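Local coordinates for protein catechol 1,2-dioxygenase (Acinetobacter sp., PDB 1DLM) that catalyses the ferric-iron-dependent intradiol cleavage of catechol by dioxygen to give cis,cis-muconate in the beta-ketoadipate pathway, at residues K152-H157 with H226-A231; I195-Y200 with R221-H226; R235-Q240 with L290-L295. All coordinates share one frame; numbering follows the deposited sequence.

Contact 1: K152-H157 with H226-A231; sequences KVEIWH and HYFVSA. With FE (Fe (III) ion), chain C.
Val153 and Ile155 lie side by side with Tyr227 on one face of an antiparallel strand pair, 152-156 against 220-230, within the large mixed beta-sheet of this intradiol dioxygenase. Val153 CG1 comes to 3.8 Å from Tyr227 CD2, and Ile155 CG1 sits over one face of the phenol ring, displaced toward its rim. Leu136 and Ile140 of strand 133-141 pack onto this apolar layer, while Tyr227 OH hydrogen-bonds Tyr190.

The other face carries an aromatic cluster of Trp156, His226 and Phe228. Trp156 holds CG between its own backbone N and carbonyl carbon (chi1 65°), which throws the indole across the partner strand. His226 CB makes a CH-pi contact over the six-membered ring of Trp156, 3.3 Å from its centroid. Farther out, the imidazole forms an offset stack with the five-membered ring, centroids 4.3 Å apart and planes at 11°. Trp156 CH2 stands over the middle of the Phe228 ring, 3.7 Å from Phe228 CD2. The indole thus lies over one face of the histidine whose NE2 binds the ferric ion at 2.0 Å; Tyr164, Tyr200, His224 and a water complete the site.

Toward the polar edge, Lys152-Ser230, Glu154-Phe228 and Trp156-His226 are hydrogen-bonded pairs, each with both backbone bonds made. Glu154 lays its CB against Phe228 CB, and its carboxylate has two partners: OE1 bonds Tyr110 OH, and OE2 accepts from a water at 2.7 Å. That same water donates to Lys152 O and accepts from Ser230 OG at 2.8 Å.

Contact 2: I195-Y200 with R221-H226; sequences ILPAGY and RPAHIH. With FE (Fe (III) ion), chain C.
Tyr200 and Arg221 form the tight end of this contact, paired through both backbone bonds and lying side by side in their side chains. Arg221 N donates to Tyr200 O at 2.8 Å, and the return bond from Tyr200 N to Arg221 O is longer, 3.2 Å. Just before it, Gly199 CA approaches Arg221 O to 3.2 Å, a closeness its lack of a side chain permits. The close fit continues at Ala223, which lies beside Gly199 and presses its CB against Pro197 O.

With chi1 at 58°, Tyr200 turns its ring over toward the partner segment, and the phenol runs alongside the aliphatic part of Arg221, with Tyr200 CE1 meeting Arg221 CD. This carries Tyr200 OH to the ferric ion at 2.3 Å, with the metal near the ring plane. His224 NE2 binds the iron at 2.2 Å, and His224 ND1 donates to Pro222 O at 2.7 Å, nearly straight at 173° and in the ring plane; together the two bonds fix the rotation of the imidazole. His226 and Tyr164 supply the remaining protein ligands of the catalytic iron. Arg221, bent at chi3 (66°), brings its guanidinium beside the site, where NH2 makes a salt bridge with Asp252.

Away from the metal the fit is looser. A water links the segments, accepting from His224 N at 3.0 Å and probably donating to Ala198 O. Beyond it, Pro197 CG touches Ile225 CG1 at 4.0 Å, crossing it at about a right angle. In the fold, the loop between strands 189-195 and 200-201 thus runs along strand 220-230, whose Ala223 and Ile225 bond by backbone to strand 237-243, while Ile225 also packs on Leu134 and Leu136 of strand 133-141.

Contact 3: R235-Q240 with L290-L295; sequences RKLTTQ and LKLTRL
Arg235 and Thr293 meet through two torsions: Arg235 bends at chi3 (-61°), turning its guanidinium back toward the partner segment, and a chi1 of 58° tucks the Thr293 hydroxyl in over its own backbone, facing the arginine. The hydroxyl oxygen then lies in the guanidinium plane, at the edge formed by NE and NH2, and takes a bond from each. Arg235 NE reaches Thr293 OG1 at 2.8 Å, and the bond from Arg235 NH2 to Thr293 OG1 is longer and more bent, 3.1 Å and 136°. The remaining nitrogen, NH1, makes a salt bridge with Asp92 of helix 80-94, so the buried cation ties the helix to both segments. The aliphatic part is used as well, Arg235 CG lying against Arg294 O.

The backbones add a bond and a bridge. Arg235 N donates to Thr293 O at 2.9 Å; where a second direct bond would close a regular strand pair, a water sits instead, giving a proton to Arg235 O and accepting from Thr293 N at 2.8 Å.

Farther along, the contact turns apolar. Leu237 CB and CD2 both pack on Leu292 CD2, the CB contact being 3.8 Å, and Leu237 CD2 also meets Leu290 CD2 at 3.9 Å. Thr239 turns its methyl CG2 to the same Leu290 CD2 at 4.0 Å, and its hydroxyl bonds Pro102 O instead. Leu290 and Leu292 both go on to touch Val229 and Ile140, extending the leucine cluster into the interior.

The start of strand 237-243 and the end of strand 283-291, with the residues after it, thus come together in the beta-sandwich of the intradiol dioxygenase fold, leucines inward and, at the far end, a direct guanidinium-hydroxyl grip beside a water-bridged backbone pair.

From the N-terminal side, strand 152-156 comes first, and contact 1 closes a long excursion when the chain returns at 226-231. Contact 2 falls within that excursion: 195-200 meets 221-226 across a shorter loop containing helix 207-214, and the two contacts share His226, the iron and its water. Contact 3 follows in series, opening at 235-240 just after contact 1 ends and closing at 290-295. Strand 220-230 runs through contacts 1 and 2 and pairs with strand 237-243 of contact 3, by backbone bonds such as Val229 with Leu237. Together they tie the metal site through strands 152-156, 220-230 and 237-243 to the end of strand 283-291.

Contact 1: K152-H157 with H226-A231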
loop_
_atom_site.group_PDB
_atom_site.type_symbol
_atom_site.label_atom_id
_atom_site.label_comp_id
_atom_site.label_asym_id
_atom_site.label_seq_id
_atom_site.Cartn_x
_atom_site.Cartn_y
_atom_site.Cartn_z
ATOM N N LYS A 152 25.812 -14.285 -20.429
ATOM C CA LYS A 152 24.583 -14.959 -20.016
ATOM C C LYS A 152 23.369 -14.139 -20.409
ATOM O O LYS A 152 23.111 -13.076 -19.853
ATOM C CB LYS A 152 24.578 -15.188 -18.508
ATOM C CG LYS A 152 23.347 -15.904 -17.965
ATOM C CD LYS A 152 23.514 -16.082 -16.472
ATOM C CE LYS A 152 22.384 -16.850 -15.852
ATOM N NZ LYS A 152 22.686 -17.144 -14.424
ATOM N N VAL A 153 22.639 -14.650 -21.388
ATOM C CA VAL A 153 21.449 -13.981 -21.876
ATOM C C VAL A 153 20.242 -14.651 -21.229
ATOM O O VAL A 153 20.027 -15.855 -21.396
ATOM C CB VAL A 153 21.347 -14.102 -23.424
ATOM C CG1 VAL A 153 20.139 -13.325 -23.947
ATOM C CG2 VAL A 153 22.629 -13.592 -24.067
ATOM N N GLU A 154 19.471 -13.876 -20.474
ATOM C CA GLU A 154 18.276 -14.401 -19.831
ATOM C C GLU A 154 17.065 -13.823 -20.544
ATOM O O GLU A 154 16.997 -12.616 -20.781
ATOM C CB GLU A 154 18.256 -14.019 -18.358
ATOM C CG GLU A 154 19.424 -14.582 -17.588
ATOM C CD GLU A 154 19.311 -14.318 -16.111
ATOM O OE1 GLU A 154 18.329 -14.782 -15.500
ATOM O OE2 GLU A 154 20.205 -13.648 -15.558
ATOM N N ILE A 155 16.108 -14.679 -20.880
ATOM C CA ILE A 155 14.933 -14.224 -21.598
ATOM C C ILE A 155 13.631 -14.778 -21.030
ATOM O O ILE A 155 13.547 -15.943 -20.629
ATOM C CB ILE A 155 15.026 -14.632 -23.093
ATOM C CG1 ILE A 155 16.339 -14.116 -23.687
ATOM C CG2 ILE A 155 13.851 -14.064 -23.877
ATOM C CD1 ILE A 155 16.554 -14.505 -25.127
ATOM N N TRP A 156 12.613 -13.929 -20.989
ATOM C CA TRP A 156 11.314 -14.360 -20.516
ATOM C C TRP A 156 10.258 -13.533 -21.214
ATOM O O TRP A 156 10.487 -12.373 -21.563
ATOM C CB TRP A 156 11.205 -14.276 -18.972
ATOM C CG TRP A 156 11.264 -12.907 -18.299
ATOM C CD1 TRP A 156 10.211 -12.215 -17.741
ATOM C CD2 TRP A 156 12.433 -12.112 -18.050
ATOM N NE1 TRP A 156 10.665 -11.049 -17.163
ATOM C CE2 TRP A 156 12.019 -10.959 -17.337
ATOM C CE3 TRP A 156 13.797 -12.261 -18.361
ATOM C CZ2 TRP A 156 12.919 -9.966 -16.932
ATOM C CZ3 TRP A 156 14.692 -11.270 -17.956
ATOM C CH2 TRP A 156 14.245 -10.136 -17.249
ATOM N N HIS A 157 9.112 -14.152 -21.467
ATOM C CA HIS A 157 8.027 -13.459 -22.141
ATOM C C HIS A 157 6.745 -14.258 -21.985
ATOM O O HIS A 157 6.760 -15.378 -21.467
ATOM C CB HIS A 157 8.363 -13.272 -23.619
ATOM C CG HIS A 157 8.413 -14.549 -24.398
ATOM N ND1 HIS A 157 7.279 -15.239 -24.774
ATOM C CD2 HIS A 157 9.463 -15.275 -24.850
ATOM C CE1 HIS A 157 7.629 -16.335 -25.424
ATOM N NE2 HIS A 157 8.948 -16.382 -25.484
ATOM N N HIS A 226 11.548 -9.809 -22.608
ATOM C CA HIS A 226 12.453 -9.336 -21.573
ATOM C C HIS A 226 13.846 -9.937 -21.673
ATOM O O HIS A 226 14.002 -11.113 -21.990
ATOM C CB HIS A 226 11.870 -9.682 -20.201
ATOM C CG HIS A 226 10.572 -8.999 -19.896
ATOM N ND1 HIS A 226 10.503 -7.717 -19.396
ATOM C CD2 HIS A 226 9.291 -9.421 -20.029
ATOM C CE1 HIS A 226 9.236 -7.379 -19.234
ATOM N NE2 HIS A 226 8.481 -8.395 -19.612
ATOM N N TYR A 227 14.846 -9.113 -21.377
ATOM C CA TYR A 227 16.240 -9.528 -21.394
ATOM C C TYR A 227 17.001 -9.133 -20.132
ATOM O O TYR A 227 16.747 -8.096 -19.522
ATOM C CB TYR A 227 17.007 -8.896 -22.556
ATOM C CG TYR A 227 16.837 -9.523 -23.914
ATOM C CD1 TYR A 227 15.688 -9.293 -24.681
ATOM C CD2 TYR A 227 17.851 -10.316 -24.457
ATOM C CE1 TYR A 227 15.561 -9.837 -25.966
ATOM C CE2 TYR A 227 17.737 -10.865 -25.734
ATOM C CZ TYR A 227 16.590 -10.617 -26.481
ATOM O OH TYR A 227 16.477 -11.139 -27.745
ATOM N N PHE A 228 17.954 -9.988 -19.781
ATOM C CA PHE A 228 18.899 -9.798 -18.692
ATOM C C PHE A 228 20.160 -10.312 -19.392
ATOM O O PHE A 228 20.176 -11.434 -19.912
ATOM C CB PHE A 228 18.594 -10.696 -17.489
ATOM C CG PHE A 228 17.957 -9.985 -16.322
ATOM C CD1 PHE A 228 17.940 -8.599 -16.247
ATOM C CD2 PHE A 228 17.372 -10.717 -15.291
ATOM C CE1 PHE A 228 17.348 -7.957 -15.162
ATOM C CE2 PHE A 228 16.774 -10.081 -14.203
ATOM C CZ PHE A 228 16.763 -8.702 -14.141
ATOM N N VAL A 229 21.190 -9.481 -19.460
ATOM C CA VAL A 229 22.438 -9.900 -20.074
ATOM C C VAL A 229 23.577 -9.513 -19.141
ATOM O O VAL A 229 23.794 -8.333 -18.862
ATOM C CB VAL A 229 22.664 -9.233 -21.451
ATOM C CG1 VAL A 229 23.941 -9.773 -22.092
ATOM C CG2 VAL A 229 21.484 -9.493 -22.348
ATOM N N SER A 230 24.290 -10.511 -18.636
ATOM C CA SER A 230 25.417 -10.245 -17.756
ATOM C C SER A 230 26.694 -10.916 -18.278
ATOM O O SER A 230 26.642 -11.902 -19.025
ATOM C CB SER A 230 25.094 -10.708 -16.330
ATOM O OG SER A 230 24.674 -12.057 -16.308
ATOM N N ALA A 231 27.840 -10.363 -17.901
ATOM C CA ALA A 231 29.123 -10.900 -18.335
ATOM C C ALA A 231 30.247 -10.261 -17.544
ATOM O O ALA A 231 30.184 -9.079 -17.208
ATOM C CB ALA A 231 29.323 -10.636 -19.829
HETATM FE FE FE C . 6.528 -8.285 -19.538
HETATM O O HOH W 1 22.018 -12.281 -17.087
HETATM O O HOH W 2 6.402 -7.641 -17.230
#

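Contact 2: I195-Y200 with R221-H226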
loop_
_atom_site.group_PDB
_atom_site.type_symbol
_atom_site.label_atom_id
_atom_site.label_comp_id
_atom_site.label_asym_id
_atom_site.label_seq_id
_atom_site.Cartn_x
_atom_site.Cartn_y
_atom_site.Cartn_z
ATOM N N ILE A 195 7.822 -18.808 -29.153
ATOM C CA ILE A 195 6.665 -18.344 -29.920
ATOM C C ILE A 195 6.520 -16.832 -29.754
ATOM O O ILE A 195 7.054 -16.259 -28.809
ATOM C CB ILE A 195 5.331 -19.015 -29.455
ATOM C CG1 ILE A 195 5.061 -18.689 -27.991
ATOM C CG2 ILE A 195 5.384 -20.524 -29.664
ATOM C CD1 ILE A 195 3.759 -19.251 -27.481
ATOM N N LEU A 196 5.831 -16.180 -30.684
ATOM C CA LEU A 196 5.624 -14.747 -30.552
ATOM C C LEU A 196 4.715 -14.478 -29.362
ATOM O O LEU A 196 3.658 -15.097 -29.208
ATOM C CB LEU A 196 4.994 -14.150 -31.810
ATOM C CG LEU A 196 5.984 -13.589 -32.829
ATOM C CD1 LEU A 196 5.227 -13.054 -34.026
ATOM C CD2 LEU A 196 6.800 -12.476 -32.187
ATOM N N PRO A 197 5.143 -13.578 -28.469
ATOM C CA PRO A 197 4.343 -13.241 -27.296
ATOM C C PRO A 197 3.222 -12.304 -27.719
ATOM O O PRO A 197 3.263 -11.712 -28.798
ATOM C CB PRO A 197 5.358 -12.546 -26.404
ATOM C CG PRO A 197 6.124 -11.756 -27.419
ATOM C CD PRO A 197 6.427 -12.858 -28.422
ATOM N N ALA A 198 2.210 -12.192 -26.877
ATOM C CA ALA A 198 1.112 -11.293 -27.153
ATOM C C ALA A 198 1.230 -10.275 -26.040
ATOM O O ALA A 198 1.724 -10.600 -24.967
ATOM C CB ALA A 198 -0.211 -12.025 -27.044
ATOM N N GLY A 199 0.812 -9.043 -26.287
ATOM C CA GLY A 199 0.865 -8.060 -25.224
ATOM C C GLY A 199 -0.090 -8.515 -24.130
ATOM O O GLY A 199 -0.712 -9.578 -24.233
ATOM N N TYR A 200 -0.213 -7.732 -23.067
ATOM C CA TYR A 200 -1.123 -8.094 -21.984
ATOM C C TYR A 200 -1.490 -6.866 -21.185
ATOM O O TYR A 200 -0.788 -5.848 -21.221
ATOM C CB TYR A 200 -0.487 -9.148 -21.070
ATOM C CG TYR A 200 0.826 -8.724 -20.462
ATOM C CD1 TYR A 200 0.870 -7.958 -19.295
ATOM C CD2 TYR A 200 2.028 -9.056 -21.083
ATOM C CE1 TYR A 200 2.085 -7.531 -18.764
ATOM C CE2 TYR A 200 3.251 -8.639 -20.565
ATOM C CZ TYR A 200 3.280 -7.875 -19.407
ATOM O OH TYR A 200 4.502 -7.454 -18.911
ATOM N N ARG A 221 0.069 -3.401 -22.294
ATOM C CA ARG A 221 1.461 -3.375 -22.709
ATOM C C ARG A 221 1.554 -4.026 -24.086
ATOM O O ARG A 221 0.865 -5.013 -24.362
ATOM C CB ARG A 221 2.351 -4.168 -21.746
ATOM C CG ARG A 221 2.286 -3.751 -20.295
ATOM C CD ARG A 221 3.596 -4.096 -19.624
ATOM N NE ARG A 221 4.655 -3.280 -20.205
ATOM C CZ ARG A 221 5.949 -3.426 -19.952
ATOM N NH1 ARG A 221 6.368 -4.380 -19.130
ATOM N NH2 ARG A 221 6.823 -2.620 -20.539
ATOM N N PRO A 222 2.376 -3.463 -24.981
ATOM C CA PRO A 222 2.516 -4.058 -26.313
ATOM C C PRO A 222 3.298 -5.377 -26.159
ATOM O O PRO A 222 3.924 -5.611 -25.118
ATOM C CB PRO A 222 3.308 -2.992 -27.067
ATOM C CG PRO A 222 4.219 -2.451 -25.958
ATOM C CD PRO A 222 3.176 -2.225 -24.886
ATOM N N ALA A 223 3.262 -6.242 -27.169
ATOM C CA ALA A 223 3.989 -7.504 -27.085
ATOM C C ALA A 223 5.480 -7.194 -26.945
ATOM O O ALA A 223 6.006 -6.320 -27.632
ATOM C CB ALA A 223 3.733 -8.345 -28.315
ATOM N N HIS A 224 6.151 -7.895 -26.037
ATOM C CA HIS A 224 7.572 -7.651 -25.808
ATOM C C HIS A 224 8.284 -8.860 -25.218
ATOM O O HIS A 224 7.658 -9.806 -24.728
ATOM C CB HIS A 224 7.765 -6.483 -24.854
ATOM C CG HIS A 224 7.124 -6.696 -23.523
ATOM N ND1 HIS A 224 5.765 -6.588 -23.331
ATOM C CD2 HIS A 224 7.642 -7.113 -22.343
ATOM C CE1 HIS A 224 5.470 -6.925 -22.088
ATOM N NE2 HIS A 224 6.592 -7.249 -21.468
ATOM N N ILE A 225 9.610 -8.793 -25.246
ATOM C CA ILE A 225 10.439 -9.873 -24.740
ATOM C C ILE A 225 11.488 -9.271 -23.817
ATOM O O ILE A 225 12.206 -8.343 -24.189
ATOM C CB ILE A 225 11.118 -10.630 -25.908
ATOM C CG1 ILE A 225 10.043 -11.132 -26.884
ATOM C CG2 ILE A 225 11.950 -11.795 -25.364
ATOM C CD1 ILE A 225 10.589 -11.814 -28.134
ATOM N N HIS A 226 11.548 -9.809 -22.608
ATOM C CA HIS A 226 12.453 -9.336 -21.573
ATOM C C HIS A 226 13.846 -9.937 -21.673
ATOM O O HIS A 226 14.002 -11.113 -21.990
ATOM C CB HIS A 226 11.870 -9.682 -20.201
ATOM C CG HIS A 226 10.572 -8.999 -19.896
ATOM N ND1 HIS A 226 10.503 -7.717 -19.396
ATOM C CD2 HIS A 226 9.291 -9.421 -20.029
ATOM C CE1 HIS A 226 9.236 -7.379 -19.234
ATOM N NE2 HIS A 226 8.481 -8.395 -19.612
HETATM FE FE FE C . 6.528 -8.285 -19.538
HETATM O O HOH W 3 4.280 -9.344 -24.128
HETATM O O HOH W 2 6.402 -7.641 -17.230
#

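Contact 3: R235-Q240 with L290-L295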
loop_
_atom_site.group_PDB
_atom_site.type_symbol
_atom_site.label_atom_id
_atom_site.label_comp_id
_atom_site.label_asym_id
_atom_site.label_seq_id
_atom_site.Cartn_x
_atom_site.Cartn_y
_atom_site.Cartn_z
ATOM N N ARG A 235 28.629 -4.400 -16.860
ATOM C CA ARG A 235 27.476 -4.153 -15.999
ATOM C C ARG A 235 26.341 -5.043 -16.480
ATOM O O ARG A 235 26.336 -5.479 -17.635
ATOM C CB ARG A 235 27.055 -2.680 -16.065
ATOM C CG ARG A 235 28.136 -1.706 -15.595
ATOM C CD ARG A 235 27.596 -0.301 -15.434
ATOM N NE ARG A 235 27.075 0.233 -16.684
ATOM C CZ ARG A 235 26.498 1.426 -16.793
ATOM N NH1 ARG A 235 26.366 2.202 -15.726
ATOM N NH2 ARG A 235 26.046 1.839 -17.965
ATOM N N LYS A 236 25.389 -5.330 -15.600
ATOM C CA LYS A 236 24.266 -6.175 -15.984
ATOM C C LYS A 236 23.269 -5.308 -16.739
ATOM O O LYS A 236 22.885 -4.231 -16.266
ATOM C CB LYS A 236 23.601 -6.796 -14.751
ATOM C CG LYS A 236 22.566 -7.857 -15.098
ATOM C CD LYS A 236 22.018 -8.532 -13.857
ATOM C CE LYS A 236 21.064 -9.667 -14.224
ATOM N NZ LYS A 236 20.638 -10.456 -13.031
ATOM N N LEU A 237 22.879 -5.770 -17.924
ATOM C CA LEU A 237 21.933 -5.044 -18.755
ATOM C C LEU A 237 20.511 -5.583 -18.617
ATOM O O LEU A 237 20.274 -6.789 -18.729
ATOM C CB LEU A 237 22.363 -5.116 -20.224
ATOM C CG LEU A 237 21.391 -4.536 -21.260
ATOM C CD1 LEU A 237 21.167 -3.056 -21.011
ATOM C CD2 LEU A 237 21.954 -4.759 -22.648
ATOM N N THR A 238 19.575 -4.678 -18.349
ATOM C CA THR A 238 18.164 -5.032 -18.244
ATOM C C THR A 238 17.534 -4.262 -19.379
ATOM O O THR A 238 17.707 -3.043 -19.479
ATOM C CB THR A 238 17.519 -4.552 -16.933
ATOM O OG1 THR A 238 18.153 -5.196 -15.825
ATOM C CG2 THR A 238 16.028 -4.891 -16.915
ATOM N N THR A 239 16.824 -4.961 -20.253
ATOM C CA THR A 239 16.190 -4.288 -21.371
ATOM C C THR A 239 15.115 -5.194 -21.943
ATOM O O THR A 239 14.753 -6.202 -21.338
ATOM C CB THR A 239 17.237 -3.920 -22.467
ATOM O OG1 THR A 239 16.638 -3.047 -23.430
ATOM C CG2 THR A 239 17.745 -5.166 -23.179
ATOM N N GLN A 240 14.587 -4.822 -23.097
ATOM C CA GLN A 240 13.575 -5.640 -23.730
ATOM C C GLN A 240 13.446 -5.210 -25.182
ATOM O O GLN A 240 14.030 -4.210 -25.618
ATOM C CB GLN A 240 12.225 -5.455 -23.037
ATOM C CG GLN A 240 11.505 -4.188 -23.469
ATOM C CD GLN A 240 10.114 -4.054 -22.872
ATOM O OE1 GLN A 240 9.304 -3.249 -23.338
ATOM N NE2 GLN A 240 9.834 -4.829 -21.833
ATOM N N LEU A 290 22.933 -7.202 -28.633
ATOM C CA LEU A 290 23.018 -6.327 -27.482
ATOM C C LEU A 290 24.481 -6.004 -27.226
ATOM O O LEU A 290 25.344 -6.868 -27.367
ATOM C CB LEU A 290 22.408 -6.995 -26.246
ATOM C CG LEU A 290 20.926 -7.393 -26.320
ATOM C CD1 LEU A 290 20.792 -8.693 -27.084
ATOM C CD2 LEU A 290 20.363 -7.569 -24.916
ATOM N N LYS A 291 24.762 -4.750 -26.884
ATOM C CA LYS A 291 26.125 -4.341 -26.569
ATOM C C LYS A 291 26.146 -3.902 -25.104
ATOM O O LYS A 291 25.333 -3.078 -24.671
ATOM C CB LYS A 291 26.589 -3.201 -27.466
ATOM C CG LYS A 291 28.046 -2.856 -27.231
ATOM C CD LYS A 291 28.508 -1.742 -28.135
ATOM C CE LYS A 291 29.971 -1.420 -27.902
ATOM N NZ LYS A 291 30.407 -0.314 -28.796
ATOM N N LEU A 292 27.080 -4.472 -24.349
ATOM C CA LEU A 292 27.218 -4.211 -22.926
ATOM C C LEU A 292 28.209 -3.091 -22.595
ATOM O O LEU A 292 29.101 -2.786 -23.383
ATOM C CB LEU A 292 27.651 -5.502 -22.221
ATOM C CG LEU A 292 26.805 -6.759 -22.471
ATOM C CD1 LEU A 292 27.325 -7.880 -21.610
ATOM C CD2 LEU A 292 25.350 -6.494 -22.154
ATOM N N THR A 293 28.042 -2.482 -21.424
ATOM C CA THR A 293 28.934 -1.418 -20.978
ATOM C C THR A 293 29.856 -1.954 -19.884
ATOM O O THR A 293 29.518 -2.913 -19.183
ATOM C CB THR A 293 28.156 -0.213 -20.411
ATOM O OG1 THR A 293 27.342 -0.643 -19.315
ATOM C CG2 THR A 293 27.272 0.406 -21.473
ATOM N N ARG A 294 31.022 -1.330 -19.747
ATOM C CA ARG A 294 31.989 -1.739 -18.738
ATOM C C ARG A 294 31.621 -1.301 -17.331
ATOM O O ARG A 294 30.863 -0.347 -17.134
ATOM C CB ARG A 294 33.381 -1.166 -19.029
ATOM C CG ARG A 294 34.148 -1.811 -20.147
ATOM C CD ARG A 294 35.628 -1.480 -19.987
ATOM N NE ARG A 294 36.441 -2.064 -21.046
ATOM C CZ ARG A 294 36.438 -1.655 -22.312
ATOM N NH1 ARG A 294 35.661 -0.646 -22.690
ATOM N NH2 ARG A 294 37.218 -2.257 -23.200
ATOM N N LEU A 295 32.194 -2.005 -16.360
ATOM C CA LEU A 295 32.005 -1.695 -14.948
ATOM C C LEU A 295 32.590 -0.306 -14.691
ATOM O O LEU A 295 33.488 0.137 -15.415
ATOM C CB LEU A 295 32.751 -2.708 -14.082
ATOM C CG LEU A 295 32.305 -4.168 -14.126
ATOM C CD1 LEU A 295 33.264 -5.002 -13.304
ATOM C CD2 LEU A 295 30.887 -4.303 -13.588
HETATM O O HOH W 4 26.108 -3.572 -19.770
#